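Long-range contacts in CBS domain protein/ACT domain protein (Thermotoga maritima, PDB 1VR9), which is of unknown function but joins a pair of CBS domains, which in many proteins bind regulatory nucleotides, to an ACT domain, often an amino-acid sensor: residues Thr20-Pro24 and Gln41-Asn45; Phe83-Glu87 and Tyr105-Glu111; Ala94-Phe98 and Val119-Phe124. All blocks are in the same frame, centred on the assembly; numbering follows the deposited sequence.

Contact 1: Thr20-Pro24 and Gln41-Asn45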
loop_
_atom_site.group_PDB
_atom_site.type_symbol
_atom_site.label_atom_id
_atom_site.label_comp_id
_atom_site.label_asym_id
_atom_site.label_seq_id
_atom_site.Cartn_x
_atom_site.Cartn_y
_atom_site.Cartn_z
ATOM N N THR A 20 7.977 5.019 -4.381
ATOM C CA THR A 20 7.581 6.375 -4.012
ATOM C C THR A 20 7.307 6.462 -2.513
ATOM O O THR A 20 6.925 5.456 -1.883
ATOM C CB THR A 20 6.320 6.846 -4.794
ATOM O OG1 THR A 20 6.083 8.244 -4.543
ATOM C CG2 THR A 20 5.052 6.031 -4.455
ATOM N N GLN A 21 7.484 7.662 -1.958
ATOM C CA GLN A 21 7.011 7.963 -0.594
ATOM C C GLN A 21 5.679 8.718 -0.619
ATOM O O GLN A 21 5.081 8.987 0.429
ATOM C CB GLN A 21 8.080 8.746 0.184
ATOM C CG GLN A 21 9.430 8.055 0.239
ATOM C CD GLN A 21 9.380 6.674 0.868
ATOM O OE1 GLN A 21 8.671 6.452 1.835
ATOM N NE2 GLN A 21 10.150 5.751 0.325
ATOM N N ASP A 22 5.194 9.016 -1.822
ATOM C CA ASP A 22 3.962 9.771 -2.021
ATOM C C ASP A 22 2.814 8.763 -2.167
ATOM O O ASP A 22 2.372 8.429 -3.276
ATOM C CB ASP A 22 4.133 10.683 -3.259
ATOM C CG ASP A 22 3.248 11.940 -3.224
ATOM O OD1 ASP A 22 2.437 12.108 -2.284
ATOM O OD2 ASP A 22 3.382 12.771 -4.153
ATOM N N PHE A 23 2.333 8.260 -1.027
ATOM C CA PHE A 23 1.240 7.288 -0.983
ATOM C C PHE A 23 0.478 7.378 0.339
ATOM O O PHE A 23 1.040 7.871 1.342
ATOM C CB PHE A 23 1.801 5.873 -1.157
ATOM C CG PHE A 23 2.641 5.402 -0.012
ATOM C CD1 PHE A 23 3.996 5.706 0.046
ATOM C CD2 PHE A 23 2.107 4.606 0.992
ATOM C CE1 PHE A 23 4.787 5.284 1.097
ATOM C CE2 PHE A 23 2.908 4.170 2.043
ATOM C CZ PHE A 23 4.235 4.501 2.093
ATOM N N PRO A 24 -0.785 6.895 0.358
ATOM C CA PRO A 24 -1.605 6.977 1.575
ATOM C C PRO A 24 -1.182 5.958 2.651
ATOM O O PRO A 24 -1.169 4.761 2.405
ATOM C CB PRO A 24 -3.016 6.691 1.069
ATOM C CG PRO A 24 -2.810 5.834 -0.143
ATOM C CD PRO A 24 -1.530 6.278 -0.772
ATOM N N GLN A 41 -7.061 12.603 0.373
ATOM C CA GLN A 41 -5.924 13.467 -0.020
ATOM C C GLN A 41 -5.218 12.872 -1.232
ATOM O O GLN A 41 -4.658 13.595 -2.048
ATOM C CB GLN A 41 -4.938 13.662 1.168
ATOM C CG GLN A 41 -5.565 14.417 2.328
ATOM C CD GLN A 41 -5.982 15.848 1.966
ATOM O OE1 GLN A 41 -5.140 16.704 1.766
ATOM N NE2 GLN A 41 -7.289 16.104 1.893
ATOM N N TYR A 42 -5.266 11.543 -1.352
ATOM C CA TYR A 42 -4.660 10.832 -2.471
ATOM C C TYR A 42 -5.686 10.419 -3.520
ATOM O O TYR A 42 -5.333 9.739 -4.489
ATOM C CB TYR A 42 -3.868 9.619 -1.972
ATOM C CG TYR A 42 -2.538 10.012 -1.405
ATOM C CD1 TYR A 42 -1.442 10.150 -2.244
ATOM C CD2 TYR A 42 -2.382 10.305 -0.057
ATOM C CE1 TYR A 42 -0.226 10.550 -1.763
ATOM C CE2 TYR A 42 -1.141 10.714 0.453
ATOM C CZ TYR A 42 -0.062 10.808 -0.422
ATOM O OH TYR A 42 1.185 11.187 0.012
ATOM N N GLN A 43 -6.934 10.857 -3.338
ATOM C CA GLN A 43 -8.027 10.611 -4.269
ATOM C C GLN A 43 -8.089 9.133 -4.624
ATOM O O GLN A 43 -8.093 8.754 -5.814
ATOM C CB GLN A 43 -7.866 11.471 -5.523
ATOM C CG GLN A 43 -7.711 12.963 -5.214
ATOM C CD GLN A 43 -7.795 13.843 -6.426
ATOM O OE1 GLN A 43 -6.817 14.502 -6.791
ATOM N NE2 GLN A 43 -8.967 13.878 -7.066
ATOM N N THR A 44 -8.144 8.299 -3.585
ATOM C CA THR A 44 -8.005 6.873 -3.733
ATOM C C THR A 44 -8.901 6.098 -2.722
ATOM O O THR A 44 -9.620 6.717 -1.940
ATOM C CB THR A 44 -6.529 6.498 -3.617
ATOM O OG1 THR A 44 -6.330 5.130 -4.014
ATOM C CG2 THR A 44 -6.029 6.703 -2.167
ATOM N N ASN A 45 -8.905 4.769 -2.811
ATOM C CA ASN A 45 -9.750 3.912 -1.975
ATOM C C ASN A 45 -8.928 2.821 -1.247
ATOM O O ASN A 45 -9.476 1.776 -0.868
ATOM C CB ASN A 45 -10.850 3.252 -2.786
ATOM C CG ASN A 45 -10.316 2.448 -3.949
ATOM O OD1 ASN A 45 -9.103 2.366 -4.160
ATOM N ND2 ASN A 45 -11.229 1.861 -4.727
#
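Pro24 and Tyr42 mark the closest backbone approach, their CA atoms 6.4 Å apart, between two irregular segments: a loop leading into strand 25-27 and the turn that leaves helix 32-41. Tyr42 carries the contact. Its CG stands anti to its own carbonyl carbon (chi1 -78°), which sends the ring across the chain at Phe23-Pro24. The peptide joining these two residues lies over one ring face, with Pro24 N above the centre and Phe23 C nearer the rim. Pro24 CD makes a CH-pi contact on this face, 4.2 Å from the ring centroid; a proline suits the place because it presents C-H groups to the ring and has no backbone N-H that would need a partner there. Farther along, Pro24 CG meets the methyl CG2 of Thr44 at 3.9 Å. At the far end of the ring, Tyr42 OH donates to Asp22 OD1 at 2.8 Å, meeting that oxygen almost along its C-O axis while the carboxylate stands 79° from the ring plane. Asp22 is itself positioned by an ST turn, Asp22 N donating to Thr20 OG1 at 3.0 Å. Tyr105 of the second CBS domain packs against Phe23, Pro24, Tyr42 and Thr44, so the contact borders the interface between the paired domains. A phenol serves both needs: its face covers an apolar proline, and its hydroxyl bonds to the carboxylate of exposed Asp22, probably limiting how that group turns.

Contact 2: Phe83-Glu87 and Tyr105-Glu111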
loop_
_atom_site.group_PDB
_atom_site.type_symbol
_atom_site.label_atom_id
_atom_site.label_comp_id
_atom_site.label_asym_id
_atom_site.label_seq_id
_atom_site.Cartn_x
_atom_site.Cartn_y
_atom_site.Cartn_z
ATOM N N PHE A 83 0.270 -8.825 0.942
ATOM C CA PHE A 83 0.355 -8.000 -0.274
ATOM C C PHE A 83 1.520 -7.015 -0.154
ATOM O O PHE A 83 1.364 -5.887 0.306
ATOM C CB PHE A 83 -0.972 -7.265 -0.531
ATOM C CG PHE A 83 -1.009 -6.483 -1.806
ATOM C CD1 PHE A 83 -1.011 -7.128 -3.051
ATOM C CD2 PHE A 83 -1.115 -5.083 -1.788
ATOM C CE1 PHE A 83 -1.073 -6.400 -4.233
ATOM C CE2 PHE A 83 -1.189 -4.373 -2.944
ATOM C CZ PHE A 83 -1.158 -5.033 -4.190
ATOM N N PHE A 84 2.702 -7.472 -0.565
ATOM C CA PHE A 84 3.907 -6.664 -0.500
ATOM C C PHE A 84 4.963 -7.251 -1.437
ATOM O O PHE A 84 4.880 -8.410 -1.830
ATOM C CB PHE A 84 4.481 -6.643 0.942
ATOM C CG PHE A 84 4.945 -7.992 1.436
ATOM C CD1 PHE A 84 6.202 -8.473 1.120
ATOM C CD2 PHE A 84 4.100 -8.799 2.185
ATOM C CE1 PHE A 84 6.614 -9.725 1.546
ATOM C CE2 PHE A 84 4.492 -10.025 2.619
ATOM C CZ PHE A 84 5.753 -10.507 2.307
ATOM N N VAL A 85 5.964 -6.439 -1.752
ATOM C CA VAL A 85 7.210 -6.932 -2.355
ATOM C C VAL A 85 8.406 -6.363 -1.576
ATOM O O VAL A 85 8.240 -5.432 -0.819
ATOM C CB VAL A 85 7.320 -6.576 -3.852
ATOM C CG1 VAL A 85 6.274 -7.321 -4.620
ATOM C CG2 VAL A 85 7.227 -5.068 -4.105
ATOM N N HIS A 86 9.591 -6.939 -1.773
ATOM C CA HIS A 86 10.804 -6.465 -1.093
ATOM C C HIS A 86 11.544 -5.433 -1.951
ATOM O O HIS A 86 11.435 -5.436 -3.164
ATOM C CB HIS A 86 11.737 -7.643 -0.761
ATOM C CG HIS A 86 11.320 -8.420 0.445
ATOM N ND1 HIS A 86 10.418 -9.465 0.392
ATOM C CD2 HIS A 86 11.687 -8.307 1.745
ATOM C CE1 HIS A 86 10.258 -9.965 1.605
ATOM N NE2 HIS A 86 11.014 -9.280 2.444
ATOM N N GLU A 87 12.314 -4.560 -1.308
ATOM C CA GLU A 87 13.099 -3.550 -2.030
ATOM C C GLU A 87 13.960 -4.119 -3.156
ATOM O O GLU A 87 14.134 -3.488 -4.202
ATOM C CB GLU A 87 14.055 -2.844 -1.078
ATOM C CG GLU A 87 13.409 -1.865 -0.122
ATOM C CD GLU A 87 14.453 -1.055 0.641
ATOM O OE1 GLU A 87 15.298 -1.645 1.361
ATOM O OE2 GLU A 87 14.425 0.185 0.522
ATOM N N TYR A 105 -1.621 0.988 -4.895
ATOM C CA TYR A 105 -0.316 1.051 -4.277
ATOM C C TYR A 105 0.093 -0.287 -3.679
ATOM O O TYR A 105 -0.656 -0.888 -2.885
ATOM C CB TYR A 105 -0.274 2.127 -3.190
ATOM C CG TYR A 105 -0.614 3.496 -3.679
ATOM C CD1 TYR A 105 0.373 4.336 -4.160
ATOM C CD2 TYR A 105 -1.918 3.982 -3.620
ATOM C CE1 TYR A 105 0.077 5.625 -4.598
ATOM C CE2 TYR A 105 -2.223 5.261 -4.062
ATOM C CZ TYR A 105 -1.227 6.079 -4.537
ATOM O OH TYR A 105 -1.548 7.359 -4.974
ATOM N N LEU A 106 1.257 -0.764 -4.103
ATOM C CA LEU A 106 1.844 -2.014 -3.636
ATOM C C LEU A 106 2.906 -1.710 -2.548
ATOM O O LEU A 106 3.898 -0.992 -2.795
ATOM C CB LEU A 106 2.462 -2.782 -4.810
ATOM C CG LEU A 106 3.322 -3.997 -4.490
ATOM C CD1 LEU A 106 2.530 -5.085 -3.805
ATOM C CD2 LEU A 106 3.949 -4.542 -5.752
ATOM N N PRO A 107 2.673 -2.190 -1.318
ATOM C CA PRO A 107 3.657 -1.985 -0.265
ATOM C C PRO A 107 5.027 -2.590 -0.578
ATOM O O PRO A 107 5.104 -3.673 -1.164
ATOM C CB PRO A 107 3.008 -2.677 0.954
ATOM C CG PRO A 107 1.597 -2.634 0.693
ATOM C CD PRO A 107 1.473 -2.860 -0.791
ATOM N N VAL A 108 6.078 -1.855 -0.223
ATOM C CA VAL A 108 7.473 -2.290 -0.349
ATOM C C VAL A 108 8.104 -2.371 1.030
ATOM O O VAL A 108 7.998 -1.439 1.826
ATOM C CB VAL A 108 8.293 -1.324 -1.253
ATOM C CG1 VAL A 108 9.748 -1.742 -1.332
ATOM C CG2 VAL A 108 7.646 -1.254 -2.645
ATOM N N VAL A 109 8.767 -3.479 1.303
ATOM C CA VAL A 109 9.320 -3.718 2.636
ATOM C C VAL A 109 10.792 -4.132 2.563
ATOM O O VAL A 109 11.290 -4.536 1.504
ATOM C CB VAL A 109 8.502 -4.788 3.423
ATOM C CG1 VAL A 109 7.044 -4.368 3.590
ATOM C CG2 VAL A 109 8.593 -6.128 2.746
ATOM N N ASP A 110 11.484 -4.019 3.696
ATOM C CA ASP A 110 12.854 -4.527 3.825
ATOM C C ASP A 110 12.804 -5.934 4.406
ATOM O O ASP A 110 11.733 -6.511 4.557
ATOM C CB ASP A 110 13.746 -3.564 4.645
ATOM C CG ASP A 110 13.398 -3.522 6.126
ATOM O OD1 ASP A 110 12.635 -4.380 6.615
ATOM O OD2 ASP A 110 13.928 -2.626 6.831
ATOM N N GLU A 111 13.965 -6.485 4.737
ATOM C CA GLU A 111 14.044 -7.870 5.199
ATOM C C GLU A 111 13.448 -8.132 6.585
ATOM O O GLU A 111 13.186 -9.286 6.931
ATOM C CB GLU A 111 15.490 -8.343 5.158
ATOM C CG GLU A 111 16.038 -8.417 3.753
ATOM C CD GLU A 111 17.450 -8.959 3.698
ATOM O OE1 GLU A 111 17.957 -9.463 4.729
ATOM O OE2 GLU A 111 18.056 -8.883 2.605
#
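Leu106 CD1 sits over the middle of the Phe83 ring, 3.8 Å from its centroid, in a CH-pi contact at the apolar centre. The other leucine methyl, Leu106 CD2, turns to Val85 CG2 at 3.7 Å, so one branched side chain serves two partners; helix 91-100 covers this face through Leu97, which touches Val85, and Ala94 and Phe98, which touch Leu106. Phe83 reaches the leucine because its CG lies anti to the backbone N (chi1 -176°), and its CE2 edge meets Tyr105 O. With an alanine here instead of Phe83, Leu106 CD1 and Pro107 CD would probably lose the ring they pack on, opening a gap. Pro107 CD also lies 3.2 Å from Phe83 O, a buried carbonyl oxygen without a hydrogen-bonding partner; proline has no N-H to give it.

Further along, the segments become parallel beta strands, Val85 paired with Val108 and His86 with Val109. Val85 N donates to Pro107 O at 3.0 Å, Val109 N to Val85 O, and Glu87 N to Val109 O. Beta-branched valines suit this extended backbone: Val85 and Val108 share one face of the sheet, CG2 to CG2 4.1 Å, and Val109 lies on the other with His86. There Val109 CG2 touches Phe84 CD1 at 3.7 Å and covers a face of the His86 imidazole, while Phe56 of strand 56-61 touches Phe84, Pro107 and Val109.

At the polar edge, Glu87 and Asp110 run side by side, with Glu87 OE1 and Asp110 OD2 5.7 Å apart. Lys116 touches both side chains and could ease their mutual repulsion, and Asp110 OD1 accepts from the N atoms of Glu112 and Arg114. The two parallel strands of this beta-alpha-beta unit are thus joined by main-chain bonds and apolar side chains, with the carboxylates gathered at one end.

Contact 3: Ala94-Phe98 and Val119-Phe124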
loop_
_atom_site.group_PDB
_atom_site.type_symbol
_atom_site.label_atom_id
_atom_site.label_comp_id
_atom_site.label_asym_id
_atom_site.label_seq_id
_atom_site.Cartn_x
_atom_site.Cartn_y
_atom_site.Cartn_z
ATOM N N ALA A 94 6.613 -7.745 -9.043
ATOM C CA ALA A 94 5.434 -6.943 -8.726
ATOM C C ALA A 94 4.239 -7.303 -9.629
ATOM O O ALA A 94 3.088 -7.168 -9.219
ATOM C CB ALA A 94 5.756 -5.458 -8.850
ATOM N N LEU A 95 4.511 -7.742 -10.850
ATOM C CA LEU A 95 3.448 -8.153 -11.770
ATOM C C LEU A 95 2.624 -9.262 -11.135
ATOM O O LEU A 95 1.384 -9.251 -11.188
ATOM C CB LEU A 95 4.011 -8.616 -13.129
ATOM C CG LEU A 95 3.049 -9.088 -14.224
ATOM C CD1 LEU A 95 1.906 -8.131 -14.411
ATOM C CD2 LEU A 95 3.789 -9.265 -15.551
ATOM N N LEU A 96 3.296 -10.214 -10.490
ATOM C CA LEU A 96 2.587 -11.301 -9.840
ATOM C C LEU A 96 1.676 -10.835 -8.690
ATOM O O LEU A 96 0.623 -11.432 -8.456
ATOM C CB LEU A 96 3.590 -12.353 -9.334
ATOM C CG LEU A 96 3.021 -13.599 -8.651
ATOM C CD1 LEU A 96 2.612 -14.600 -9.702
ATOM C CD2 LEU A 96 4.027 -14.195 -7.658
ATOM N N LEU A 97 2.112 -9.839 -7.921
ATOM C CA LEU A 97 1.293 -9.300 -6.826
ATOM C C LEU A 97 0.097 -8.508 -7.371
ATOM O O LEU A 97 -1.008 -8.639 -6.846
ATOM C CB LEU A 97 2.091 -8.404 -5.886
ATOM C CG LEU A 97 2.993 -9.060 -4.836
ATOM C CD1 LEU A 97 2.157 -9.741 -3.766
ATOM C CD2 LEU A 97 3.933 -10.048 -5.451
ATOM N N PHE A 98 0.317 -7.675 -8.389
ATOM C CA PHE A 98 -0.798 -6.924 -8.991
ATOM C C PHE A 98 -1.822 -7.852 -9.665
ATOM O O PHE A 98 -3.013 -7.549 -9.688
ATOM C CB PHE A 98 -0.331 -5.815 -9.957
ATOM C CG PHE A 98 0.270 -4.589 -9.270
ATOM C CD1 PHE A 98 -0.488 -3.805 -8.405
ATOM C CD2 PHE A 98 1.566 -4.163 -9.580
ATOM C CE1 PHE A 98 0.033 -2.659 -7.830
ATOM C CE2 PHE A 98 2.099 -3.039 -9.001
ATOM C CZ PHE A 98 1.349 -2.281 -8.110
ATOM N N VAL A 119 5.100 0.974 -4.454
ATOM C CA VAL A 119 5.100 1.093 -5.922
ATOM C C VAL A 119 3.660 1.370 -6.340
ATOM O O VAL A 119 2.758 0.543 -6.098
ATOM C CB VAL A 119 5.621 -0.185 -6.623
ATOM C CG1 VAL A 119 5.544 -0.042 -8.172
ATOM C CG2 VAL A 119 7.034 -0.471 -6.223
ATOM N N SER A 120 3.425 2.519 -6.948
ATOM C CA SER A 120 2.081 2.790 -7.494
ATOM C C SER A 120 1.808 1.910 -8.703
ATOM O O SER A 120 2.722 1.613 -9.484
ATOM C CB SER A 120 1.896 4.269 -7.834
ATOM O OG SER A 120 2.591 4.676 -9.006
ATOM N N LEU A 121 0.562 1.467 -8.868
ATOM C CA LEU A 121 0.192 0.750 -10.089
ATOM C C LEU A 121 0.560 1.579 -11.330
ATOM O O LEU A 121 1.070 1.049 -12.310
ATOM C CB LEU A 121 -1.298 0.396 -10.083
ATOM C CG LEU A 121 -1.841 -0.409 -11.279
ATOM C CD1 LEU A 121 -1.054 -1.686 -11.518
ATOM C CD2 LEU A 121 -3.322 -0.748 -11.088
ATOM N N HIS A 122 0.331 2.886 -11.279
ATOM C CA HIS A 122 0.684 3.752 -12.402
ATOM C C HIS A 122 2.158 3.609 -12.734
ATOM O O HIS A 122 2.525 3.384 -13.882
ATOM C CB HIS A 122 0.356 5.206 -12.060
ATOM C CG HIS A 122 0.858 6.194 -13.059
ATOM N ND1 HIS A 122 2.094 6.793 -12.947
ATOM C CD2 HIS A 122 0.296 6.692 -14.184
ATOM C CE1 HIS A 122 2.269 7.624 -13.963
ATOM N NE2 HIS A 122 1.191 7.589 -14.727
ATOM N N ASP A 123 3.015 3.747 -11.717
ATOM C CA ASP A 123 4.470 3.687 -11.945
ATOM C C ASP A 123 4.923 2.299 -12.407
ATOM O O ASP A 123 5.816 2.178 -13.250
ATOM C CB ASP A 123 5.230 4.137 -10.691
ATOM C CG ASP A 123 5.114 5.638 -10.447
ATOM O OD1 ASP A 123 4.544 6.356 -11.304
ATOM O OD2 ASP A 123 5.610 6.117 -9.403
ATOM N N PHE A 124 4.293 1.255 -11.892
ATOM C CA PHE A 124 4.520 -0.083 -12.425
ATOM C C PHE A 124 4.218 -0.190 -13.916
ATOM O O PHE A 124 4.984 -0.790 -14.665
ATOM C CB PHE A 124 3.702 -1.111 -11.655
ATOM C CG PHE A 124 3.719 -2.482 -12.254
ATOM C CD1 PHE A 124 4.816 -3.322 -12.087
ATOM C CD2 PHE A 124 2.615 -2.958 -12.938
ATOM C CE1 PHE A 124 4.820 -4.590 -12.621
ATOM C CE2 PHE A 124 2.620 -4.231 -13.490
ATOM C CZ PHE A 124 3.730 -5.040 -13.333
#
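Ala94 and Phe124, and likewise Phe98 and Leu121, bring their CA atoms to 7.8 Å where helix 91-100 meets the junction of strand 115-120 with helix 121-130. This is the helix pair of a CBS domain, packed together beside the domain's three-stranded sheet. Ser120 is the N-cap of the second helix: Ser120 OG accepts from Asp123 N at 2.9 Å, satisfying an amide that the first turn cannot bond internally.

At the heart of the contact the Phe98 and Phe124 side chains, one from each helix, pass each other heading in opposite senses. Their ring centroids are 5.0 Å apart and the planes meet at 44°, an oblique pairing in which Phe98 CD2 lies over the rim of the Phe124 face. Leu121 CD1 covers the Phe98 ring, 3.8 Å from the centroid and over its centre. Phe124 has CG anti to the backbone N (chi1 172°), which carries its far end to Leu95, where Phe124 CZ lies 3.6 Å from Leu95 CB. Ala94 suits its place by being small: its methyl CB touches Phe124 CE1 at 4.0 Å, letting the wide ring come close to the helix backbone. A backbone hydrogen bond of Val119 with Leu106 ties the second segment to strand 105-109. Val119 O also lies at the edge of the Phe98 ring, in its plane, 3.7 Å from Phe98 CZ.

Overall arrangement
The three contacts follow the chain from the first CBS domain into the second. Contact 1 closes before the others begin and belongs to the first domain, whereas contacts 2 and 3 alternate along the chain within the second. Those two have centres about 11 Å apart and share a sheet, strand 105-109 lying beside strand 115-120, with helix 91-100 between the two strands of contact 2 in sequence. Contact 1 lies about 16 Å from contact 2, centre to centre, and touches it through Tyr105; from contact 3 it lies about 14 Å, without touching, nearest atoms about 5 Å apart. A backbone hydrogen bond also joins Thr20 to Ala118. The pair is therefore one compact unit, consistent with CBS domains working in twos.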